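Side-chain contacts in PaxB (Photorhabdus luminescens, PDB 6EK4), which probably serves as the B component of a two-component alpha-helical pore-forming toxin of the YaxAB type, acting together with a partner A component: residues Tyr53-Asp56 / Leu57-Ala61; Ala130-Met133 / Ala134-Ala138; Lys293-Thr296 / Thr297-Gln301; Leu345-His348 / Ser349-Leu352. One frame throughout, in Å; residues are numbered along the deposited sequence.

Interaction 1 of 4, residues Tyr53-Asp56 / Leu57-Ala61; sequences YSRD and LDEAA. With NA (sodium ion), chain E.
D56 and E59 lie side by side on one turn of helix 42-73, part of the elongated, all-helical body of this toxin component. Both carboxylates point the same way, but their planes stand 79° apart. The two side chains share one first torsion: CG sits opposite the carbonyl carbon and beside the backbone N. Near its end this pair meets a sodium ion. D56 OD1 binds the metal at 2.7 Å. E59 OE1 lies 3.1 Å from the same sodium. The carboxylate oxygens D56 OD1 and E59 OE1 are 3.5 Å apart, and the cation probably eases their mutual repulsion.

R55 crosses E59 at a slant. Its aliphatic part does the touching: R55 CG is 3.7 Å from E59 OE2. The guanidinium and carboxylate planes are 25° apart, yet no N-H of the arginine points at the oxygen. The opposite charges are near each other without forming a salt bridge.

L57 turns to the inner side, against L22 of helix 19-35, M133 and R136 of helix 101-141, and L298 of helix 247-321. D58 OD1 is hydrogen-bonded to S23 OG, and D58 OD2 forms a salt bridge with R62. Beneath the acidic pair the backbone is regular, with A60 N bonded to D56 O at 3.0 Å.

Interaction 2 of 4, residues Ala130-Met133 / Ala134-Ala138; sequences ANLM and ASRIA
The guanidinium of R136 carries the L132 methyl CD1 over one face. The methyl lies 3.5 Å above the plane and is offset toward the rim. It meets the NH2 side of the group, with L132 CD1 3.5 Å from R136 NH2. The arginine chain bends at chi2 (-75°), which brings the group back toward the preceding turn, and the two side chains cross at a slant. The R136 guanidinium also has a long, weak ion pair with D139, through NH1.

One turn of the backbone is gripped by a serine. N131 O accepts from both S135 N and S135 OG, each at 3.1 Å from that oxygen. The two donors come from opposite faces of the carbonyl plane. The S135 hydroxyl oxygen sits beside its own backbone N (chi1 -68°), and from there it can reach back to the carbonyl four residues earlier.

All of this lies on helix 101-141, one of the long helices of the bundle. Side chains of the segment reach two other helices. M133 packs on A61 of helix 42-73, and R136 on D56 of the same helix. I137 and A134 meet E306 of helix 247-321.

On the side toward the other helices M133 and I137 also cross at a slant. Their closest side-chain carbons, M133 CG and I137 CD1, are 4.0 Å apart. The backbone joins the same two residues, with I137 N bonded to M133 O at 2.9 Å.

Interaction 3 of 4, residues Lys293-Thr296 / Thr297-Gln301; sequences KERT and TLLLQ
K293 O is gripped twice by T297. The hydroxyl T297 OG1 gives the shorter bond to K293 O, at 3.0 Å. The amide T297 N adds a second bond to K293 O, at 3.2 Å. The two donors approach from opposite faces of the carbonyl plane. The amide stands above that plane, 36° out of it, while the hydroxyl is tilted less. In T297 the hydroxyl lies beside the backbone N (chi1 -63°), where it can reach the carbonyl four residues back. The methyl CG2 takes the place opposite that N.

R295 and L299 run side by side and point the same way. Contact is through the aliphatic base of the arginine, with R295 CG 3.7 Å from L299 CD1. The charged end goes elsewhere: NH1 bonds to the carbonyls of V140 and V143, and NH2 forms a salt bridge with D292.

These residues sit on helix 247-321, the longest helix of the chain. Three other helices meet its side chains here. L299 packs on I137 and V140 of helix 101-141. L298 reaches I29 of helix 19-35 and S54 of helix 42-73.

L298 has the less common first torsion, chi1 77°, with CG lying between the backbone N and the carbonyl carbon. This leaves its CG beside the carbonyl oxygens of R295 and E294, and its CD2 beside that of E294. L300 N bonds to T296 O at 3.3 Å. The T296 hydroxyl bonds to D292 O.

Interaction 4 of 4, residues Leu345-His348 / Ser349-Leu352; sequences LQYH and SMLL
The C-terminal end of helix 326-348 is finished by S349, the first residue to leave helical geometry. Its hydroxyl turns back to the last turn: S349 OG donates to L345 O at 2.9 Å. The C=O...OG angle is 155°, and the donor is tilted 15° from the carbonyl plane. S349 N also reaches L345 O, at 3.3 Å, but this bond is weak. The hydroxyl probably makes the stronger of the two bonds. Its first torsion sets OG between the backbone N and the carbonyl carbon.

M350 then begins the extended tail. M350 N bonds weakly to Y347 O, at 3.4 Å. The side chains of Y347 and M350 lie side by side and point the same way. The methyl does the touching, with M350 CE 3.6 Å from Y347 CD1. The methionine is extended until it bends at chi3 (-72°), and this bend brings the methyl back to the ring. M350 CB also sits 3.4 Å from Q346 O.

The Q346 amide is engaged outside the turn, with V19, I17 and D342. Y347 and M350 face the bundle together. Y347 packs on V19 of helix 19-35 and on A61, R62 and V65 of helix 42-73, and M350 touches V19, S23 and R62 of the same two helices.

Overall arrangement
The four contacts come in order along the chain, on helices 42-73, 101-141, 247-321 and 326-348. Interactions 1, 2 and 3 form a cluster where three helices of the elongated bundle pack together. The centres of interactions 1 and 2 are about 10 Å apart. Those of interactions 1 and 3 are about 12 Å apart, and those of interactions 2 and 3 about 14 Å. Each pair touches. Interaction 4 lies to one side, at the end of the last helix. It touches interaction 1 through Y347 and A61, but its nearest atoms stay about 7 Å from interactions 2 and 3. Helix 42-73 thus joins the cluster to the C-terminal end, and chain regions far apart in sequence meet in one body.

Interaction 1 of 4, residues Tyr53-Asp56 / Leu57-Ala61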
loop_
_atom_site.group_PDB
_atom_site.type_symbol
_atom_site.label_atom_id
_atom_site.label_comp_id
_atom_site.label_asym_id
_atom_site.label_seq_id
_atom_site.Cartn_x
_atom_site.Cartn_y
_atom_site.Cartn_z
ATOM N N TYR A 53 12.705 -2.986 10.768
ATOM C CA TYR A 53 13.848 -3.659 10.146
ATOM C C TYR A 53 14.197 -3.054 8.781
ATOM O O TYR A 53 15.361 -3.061 8.380
ATOM C CB TYR A 53 13.585 -5.164 9.994
ATOM C CG TYR A 53 13.607 -5.960 11.289
ATOM C CD1 TYR A 53 14.656 -5.832 12.198
ATOM C CD2 TYR A 53 12.596 -6.872 11.583
ATOM C CE1 TYR A 53 14.682 -6.570 13.372
ATOM C CE2 TYR A 53 12.614 -7.613 12.754
ATOM C CZ TYR A 53 13.658 -7.460 13.644
ATOM O OH TYR A 53 13.679 -8.196 14.807
ATOM N N SER A 54 13.193 -2.544 8.066
ATOM C CA SER A 54 13.427 -1.842 6.797
ATOM C C SER A 54 14.294 -0.606 7.003
ATOM O O SER A 54 15.202 -0.338 6.218
ATOM C CB SER A 54 12.104 -1.426 6.144
ATOM O OG SER A 54 11.437 -2.543 5.585
ATOM N N ARG A 55 14.004 0.139 8.064
ATOM C CA ARG A 55 14.774 1.327 8.411
ATOM C C ARG A 55 16.191 0.958 8.856
ATOM O O ARG A 55 17.141 1.678 8.552
ATOM C CB ARG A 55 14.057 2.119 9.507
ATOM C CG ARG A 55 14.575 3.535 9.689
ATOM C CD ARG A 55 13.576 4.394 10.446
ATOM N NE ARG A 55 13.278 3.858 11.774
ATOM C CZ ARG A 55 12.403 4.391 12.625
ATOM N NH1 ARG A 55 12.208 3.823 13.812
ATOM N NH2 ARG A 55 11.722 5.488 12.302
ATOM N N ASP A 56 16.325 -0.160 9.569
ATOM C CA ASP A 56 17.641 -0.680 9.954
ATOM C C ASP A 56 18.470 -1.075 8.733
ATOM O O ASP A 56 19.682 -0.856 8.705
ATOM C CB ASP A 56 17.505 -1.892 10.887
ATOM C CG ASP A 56 17.122 -1.509 12.307
ATOM O OD1 ASP A 56 17.407 -0.368 12.731
ATOM O OD2 ASP A 56 16.545 -2.366 13.011
ATOM N N LEU A 57 17.817 -1.674 7.738
ATOM C CA LEU A 57 18.481 -2.049 6.487
ATOM C C LEU A 57 18.948 -0.801 5.743
ATOM O O LEU A 57 20.065 -0.761 5.227
ATOM C CB LEU A 57 17.537 -2.873 5.604
ATOM C CG LEU A 57 18.136 -3.542 4.360
ATOM C CD1 LEU A 57 17.382 -4.820 4.028
ATOM C CD2 LEU A 57 18.152 -2.613 3.152
ATOM N N ASP A 58 18.085 0.211 5.699
ATOM C CA ASP A 58 18.412 1.490 5.069
ATOM C C ASP A 58 19.604 2.159 5.755
ATOM O O ASP A 58 20.476 2.713 5.085
ATOM C CB ASP A 58 17.198 2.424 5.105
ATOM C CG ASP A 58 17.362 3.634 4.205
ATOM O OD1 ASP A 58 17.722 3.458 3.024
ATOM O OD2 ASP A 58 17.118 4.762 4.679
ATOM N N GLU A 59 19.629 2.102 7.086
ATOM C CA GLU A 59 20.744 2.631 7.880
ATOM C C GLU A 59 22.055 1.927 7.540
ATOM O O GLU A 59 23.097 2.570 7.414
ATOM C CB GLU A 59 20.459 2.485 9.382
ATOM C CG GLU A 59 19.440 3.473 9.931
ATOM C CD GLU A 59 18.860 3.051 11.273
ATOM O OE1 GLU A 59 19.550 2.346 12.043
ATOM O OE2 GLU A 59 17.708 3.434 11.563
ATOM N N ALA A 60 21.992 0.605 7.398
ATOM C CA ALA A 60 23.162 -0.197 7.048
ATOM C C ALA A 60 23.669 0.146 5.650
ATOM O O ALA A 60 24.878 0.236 5.426
ATOM C CB ALA A 60 22.832 -1.679 7.140
ATOM N N ALA A 61 22.740 0.340 4.716
ATOM C CA ALA A 61 23.083 0.706 3.343
ATOM C C ALA A 61 23.754 2.079 3.274
ATOM O O ALA A 61 24.745 2.251 2.564
ATOM C CB ALA A 61 21.841 0.682 2.465
HETATM NA NA NA E . 18.501 1.034 14.705
#

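Interaction 2 of 4, residues Ala130-Met133 / Ala134-Ala138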
loop_
_atom_site.group_PDB
_atom_site.type_symbol
_atom_site.label_atom_id
_atom_site.label_comp_id
_atom_site.label_asym_id
_atom_site.label_seq_id
_atom_site.Cartn_x
_atom_site.Cartn_y
_atom_site.Cartn_z
ATOM N N ALA A 130 28.801 -7.228 3.749
ATOM C CA ALA A 130 27.968 -8.201 3.043
ATOM C C ALA A 130 27.160 -9.042 4.028
ATOM O O ALA A 130 25.957 -9.229 3.851
ATOM C CB ALA A 130 28.827 -9.097 2.164
ATOM N N ASN A 131 27.830 -9.543 5.064
ATOM C CA ASN A 131 27.174 -10.335 6.107
ATOM C C ASN A 131 26.156 -9.518 6.900
ATOM O O ASN A 131 25.124 -10.044 7.317
ATOM C CB ASN A 131 28.211 -10.934 7.064
ATOM C CG ASN A 131 29.116 -11.950 6.389
ATOM O OD1 ASN A 131 29.037 -12.170 5.180
ATOM N ND2 ASN A 131 29.986 -12.576 7.173
ATOM N N LEU A 132 26.458 -8.236 7.107
ATOM C CA LEU A 132 25.543 -7.318 7.785
ATOM C C LEU A 132 24.288 -7.082 6.947
ATOM O O LEU A 132 23.173 -7.198 7.451
ATOM C CB LEU A 132 26.243 -5.987 8.081
ATOM C CG LEU A 132 25.412 -4.857 8.701
ATOM C CD1 LEU A 132 24.627 -5.335 9.915
ATOM C CD2 LEU A 132 26.310 -3.688 9.072
ATOM N N MET A 133 24.476 -6.759 5.669
ATOM C CA MET A 133 23.352 -6.529 4.757
ATOM C C MET A 133 22.516 -7.797 4.571
ATOM O O MET A 133 21.302 -7.717 4.381
ATOM C CB MET A 133 23.856 -6.018 3.398
ATOM C CG MET A 133 22.763 -5.655 2.397
ATOM S SD MET A 133 21.548 -4.462 3.001
ATOM C CE MET A 133 22.549 -2.986 3.150
ATOM N N ALA A 134 23.169 -8.957 4.629
ATOM C CA ALA A 134 22.473 -10.242 4.555
ATOM C C ALA A 134 21.601 -10.476 5.786
ATOM O O ALA A 134 20.506 -11.025 5.676
ATOM C CB ALA A 134 23.470 -11.378 4.396
ATOM N N SER A 135 22.093 -10.059 6.953
ATOM C CA SER A 135 21.324 -10.153 8.199
ATOM C C SER A 135 20.117 -9.214 8.194
ATOM O O SER A 135 19.075 -9.534 8.771
ATOM C CB SER A 135 22.207 -9.848 9.411
ATOM O OG SER A 135 23.181 -10.858 9.594
ATOM N N ARG A 136 20.267 -8.058 7.550
ATOM C CA ARG A 136 19.174 -7.097 7.420
ATOM C C ARG A 136 18.107 -7.617 6.463
ATOM O O ARG A 136 16.912 -7.519 6.746
ATOM C CB ARG A 136 19.698 -5.743 6.929
ATOM C CG ARG A 136 20.645 -5.054 7.897
ATOM C CD ARG A 136 19.910 -4.444 9.078
ATOM N NE ARG A 136 20.785 -4.277 10.237
ATOM C CZ ARG A 136 21.093 -5.239 11.108
ATOM N NH1 ARG A 136 20.603 -6.470 10.976
ATOM N NH2 ARG A 136 21.904 -4.965 12.124
ATOM N N ILE A 137 18.550 -8.165 5.332
ATOM C CA ILE A 137 17.653 -8.773 4.343
ATOM C C ILE A 137 16.845 -9.915 4.965
ATOM O O ILE A 137 15.653 -10.059 4.691
ATOM C CB ILE A 137 18.442 -9.283 3.110
ATOM C CG1 ILE A 137 18.928 -8.097 2.269
ATOM C CG2 ILE A 137 17.591 -10.210 2.246
ATOM C CD1 ILE A 137 20.055 -8.434 1.315
ATOM N N ALA A 138 17.497 -10.719 5.798
ATOM C CA ALA A 138 16.832 -11.829 6.476
ATOM C C ALA A 138 15.742 -11.330 7.422
ATOM O O ALA A 138 14.644 -11.886 7.453
ATOM C CB ALA A 138 17.847 -12.670 7.236
#

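Interaction 3 of 4, residues Lys293-Thr296 / Thr297-Gln301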
loop_
_atom_site.group_PDB
_atom_site.type_symbol
_atom_site.label_atom_id
_atom_site.label_comp_id
_atom_site.label_asym_id
_atom_site.label_seq_id
_atom_site.Cartn_x
_atom_site.Cartn_y
_atom_site.Cartn_z
ATOM N N LYS A 293 4.859 -5.385 -1.584
ATOM C CA LYS A 293 5.401 -4.943 -2.872
ATOM C C LYS A 293 6.518 -3.912 -2.702
ATOM O O LYS A 293 7.467 -3.892 -3.487
ATOM C CB LYS A 293 4.289 -4.389 -3.767
ATOM C CG LYS A 293 3.327 -5.457 -4.265
ATOM C CD LYS A 293 2.181 -4.862 -5.068
ATOM C CE LYS A 293 1.178 -5.931 -5.470
ATOM N NZ LYS A 293 -0.014 -5.361 -6.156
ATOM N N GLU A 294 6.402 -3.060 -1.686
ATOM C CA GLU A 294 7.473 -2.121 -1.342
ATOM C C GLU A 294 8.673 -2.863 -0.749
ATOM O O GLU A 294 9.821 -2.486 -0.989
ATOM C CB GLU A 294 6.977 -1.059 -0.355
ATOM C CG GLU A 294 5.890 -0.136 -0.899
ATOM C CD GLU A 294 6.387 0.864 -1.930
ATOM O OE1 GLU A 294 7.608 0.931 -2.187
ATOM O OE2 GLU A 294 5.539 1.592 -2.490
ATOM N N ARG A 295 8.403 -3.914 0.025
ATOM C CA ARG A 295 9.464 -4.748 0.590
ATOM C C ARG A 295 10.225 -5.495 -0.503
ATOM O O ARG A 295 11.444 -5.631 -0.434
ATOM C CB ARG A 295 8.896 -5.749 1.599
ATOM C CG ARG A 295 9.944 -6.690 2.177
ATOM C CD ARG A 295 9.409 -7.512 3.333
ATOM N NE ARG A 295 8.353 -8.432 2.920
ATOM C CZ ARG A 295 7.837 -9.386 3.693
ATOM N NH1 ARG A 295 8.277 -9.567 4.936
ATOM N NH2 ARG A 295 6.875 -10.171 3.218
ATOM N N THR A 296 9.497 -5.991 -1.500
ATOM C CA THR A 296 10.110 -6.665 -2.641
ATOM C C THR A 296 11.013 -5.706 -3.420
ATOM O O THR A 296 12.088 -6.095 -3.875
ATOM C CB THR A 296 9.041 -7.253 -3.587
ATOM O OG1 THR A 296 8.226 -8.185 -2.865
ATOM C CG2 THR A 296 9.684 -7.966 -4.771
ATOM N N THR A 297 10.577 -4.454 -3.557
ATOM C CA THR A 297 11.337 -3.443 -4.292
ATOM C C THR A 297 12.662 -3.098 -3.609
ATOM O O THR A 297 13.694 -3.010 -4.275
ATOM C CB THR A 297 10.513 -2.152 -4.486
ATOM O OG1 THR A 297 9.363 -2.436 -5.291
ATOM C CG2 THR A 297 11.339 -1.064 -5.165
ATOM N N LEU A 298 12.630 -2.903 -2.292
ATOM C CA LEU A 298 13.835 -2.533 -1.543
ATOM C C LEU A 298 14.820 -3.699 -1.429
ATOM O O LEU A 298 16.032 -3.488 -1.447
ATOM C CB LEU A 298 13.478 -1.980 -0.155
ATOM C CG LEU A 298 13.082 -2.950 0.967
ATOM C CD1 LEU A 298 14.286 -3.412 1.781
ATOM C CD2 LEU A 298 12.060 -2.299 1.887
ATOM N N LEU A 299 14.297 -4.918 -1.311
ATOM C CA LEU A 299 15.135 -6.122 -1.217
ATOM C C LEU A 299 15.923 -6.414 -2.503
ATOM O O LEU A 299 17.028 -6.955 -2.443
ATOM C CB LEU A 299 14.289 -7.342 -0.828
ATOM C CG LEU A 299 13.911 -7.440 0.655
ATOM C CD1 LEU A 299 12.896 -8.552 0.879
ATOM C CD2 LEU A 299 15.144 -7.653 1.525
ATOM N N LEU A 300 15.347 -6.067 -3.654
ATOM C CA LEU A 300 16.061 -6.145 -4.936
ATOM C C LEU A 300 17.299 -5.247 -4.924
ATOM O O LEU A 300 18.373 -5.658 -5.360
ATOM C CB LEU A 300 15.144 -5.751 -6.106
ATOM C CG LEU A 300 14.417 -6.868 -6.869
ATOM C CD1 LEU A 300 13.951 -7.996 -5.957
ATOM C CD2 LEU A 300 13.246 -6.286 -7.648
ATOM N N GLN A 301 17.136 -4.027 -4.419
ATOM C CA GLN A 301 18.245 -3.083 -4.291
ATOM C C GLN A 301 19.191 -3.505 -3.168
ATOM O O GLN A 301 20.404 -3.329 -3.276
ATOM C CB GLN A 301 17.722 -1.671 -4.014
ATOM C CG GLN A 301 16.795 -1.111 -5.084
ATOM C CD GLN A 301 17.465 -0.960 -6.437
ATOM O OE1 GLN A 301 18.678 -0.767 -6.528
ATOM N NE2 GLN A 301 16.672 -1.036 -7.497
#

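Interaction 4 of 4, residues Leu345-His348 / Ser349-Leu352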
loop_
_atom_site.group_PDB
_atom_site.type_symbol
_atom_site.label_atom_id
_atom_site.label_comp_id
_atom_site.label_asym_id
_atom_site.label_seq_id
_atom_site.Cartn_x
_atom_site.Cartn_y
_atom_site.Cartn_z
ATOM N N LEU A 345 26.894 9.863 -4.506
ATOM C CA LEU A 345 26.261 10.882 -5.348
ATOM C C LEU A 345 24.735 10.769 -5.323
ATOM O O LEU A 345 24.036 11.782 -5.378
ATOM C CB LEU A 345 26.773 10.777 -6.790
ATOM C CG LEU A 345 26.221 11.761 -7.827
ATOM C CD1 LEU A 345 26.600 13.194 -7.482
ATOM C CD2 LEU A 345 26.723 11.393 -9.214
ATOM N N GLN A 346 24.228 9.540 -5.247
ATOM C CA GLN A 346 22.787 9.303 -5.157
ATOM C C GLN A 346 22.230 9.755 -3.811
ATOM O O GLN A 346 21.217 10.450 -3.760
ATOM C CB GLN A 346 22.464 7.826 -5.380
ATOM C CG GLN A 346 22.759 7.332 -6.785
ATOM C CD GLN A 346 22.345 5.888 -6.991
ATOM O OE1 GLN A 346 21.232 5.496 -6.643
ATOM N NE2 GLN A 346 23.239 5.089 -7.562
ATOM N N TYR A 347 22.895 9.353 -2.728
ATOM C CA TYR A 347 22.493 9.752 -1.374
ATOM C C TYR A 347 22.577 11.262 -1.167
ATOM O O TYR A 347 21.698 11.855 -0.540
ATOM C CB TYR A 347 23.348 9.046 -0.312
ATOM C CG TYR A 347 22.996 7.591 -0.090
ATOM C CD1 TYR A 347 21.708 7.215 0.282
ATOM C CD2 TYR A 347 23.954 6.591 -0.230
ATOM C CE1 TYR A 347 21.382 5.887 0.492
ATOM C CE2 TYR A 347 23.635 5.259 -0.021
ATOM C CZ TYR A 347 22.347 4.913 0.340
ATOM O OH TYR A 347 22.021 3.595 0.551
ATOM N N HIS A 348 23.636 11.874 -1.690
ATOM C CA HIS A 348 23.844 13.316 -1.559
ATOM C C HIS A 348 22.707 14.132 -2.183
ATOM O O HIS A 348 22.256 15.117 -1.597
ATOM C CB HIS A 348 25.182 13.718 -2.189
ATOM C CG HIS A 348 25.415 15.196 -2.228
ATOM N ND1 HIS A 348 25.781 15.923 -1.115
ATOM C CD2 HIS A 348 25.333 16.085 -3.247
ATOM C CE1 HIS A 348 25.914 17.194 -1.447
ATOM N NE2 HIS A 348 25.648 17.319 -2.735
ATOM N N SER A 349 22.249 13.714 -3.362
ATOM C CA SER A 349 21.226 14.449 -4.111
ATOM C C SER A 349 19.847 13.785 -4.043
ATOM O O SER A 349 19.026 13.958 -4.947
ATOM C CB SER A 349 21.665 14.592 -5.573
ATOM O OG SER A 349 21.762 13.327 -6.203
ATOM N N MET A 350 19.585 13.044 -2.967
ATOM C CA MET A 350 18.335 12.300 -2.835
ATOM C C MET A 350 17.205 13.208 -2.357
ATOM O O MET A 350 17.348 13.910 -1.355
ATOM C CB MET A 350 18.503 11.131 -1.861
ATOM C CG MET A 350 17.358 10.133 -1.903
ATOM S SD MET A 350 17.661 8.645 -0.935
ATOM C CE MET A 350 18.900 7.829 -1.934
ATOM N N LEU A 351 16.089 13.183 -3.088
ATOM C CA LEU A 351 14.869 13.904 -2.717
ATOM C C LEU A 351 13.716 12.909 -2.571
ATOM O O LEU A 351 13.139 12.472 -3.569
ATOM C CB LEU A 351 14.515 14.955 -3.778
ATOM C CG LEU A 351 15.174 16.335 -3.682
ATOM C CD1 LEU A 351 16.694 16.245 -3.698
ATOM C CD2 LEU A 351 14.677 17.226 -4.812
ATOM N N LEU A 352 13.391 12.553 -1.330
ATOM C CA LEU A 352 12.309 11.605 -1.051
ATOM C C LEU A 352 10.956 12.310 -0.971
ATOM O O LEU A 352 10.884 13.541 -0.967
ATOM C CB LEU A 352 12.577 10.850 0.255
ATOM C CG LEU A 352 13.862 10.020 0.317
ATOM C CD1 LEU A 352 14.011 9.383 1.690
ATOM C CD2 LEU A 352 13.886 8.957 -0.773
#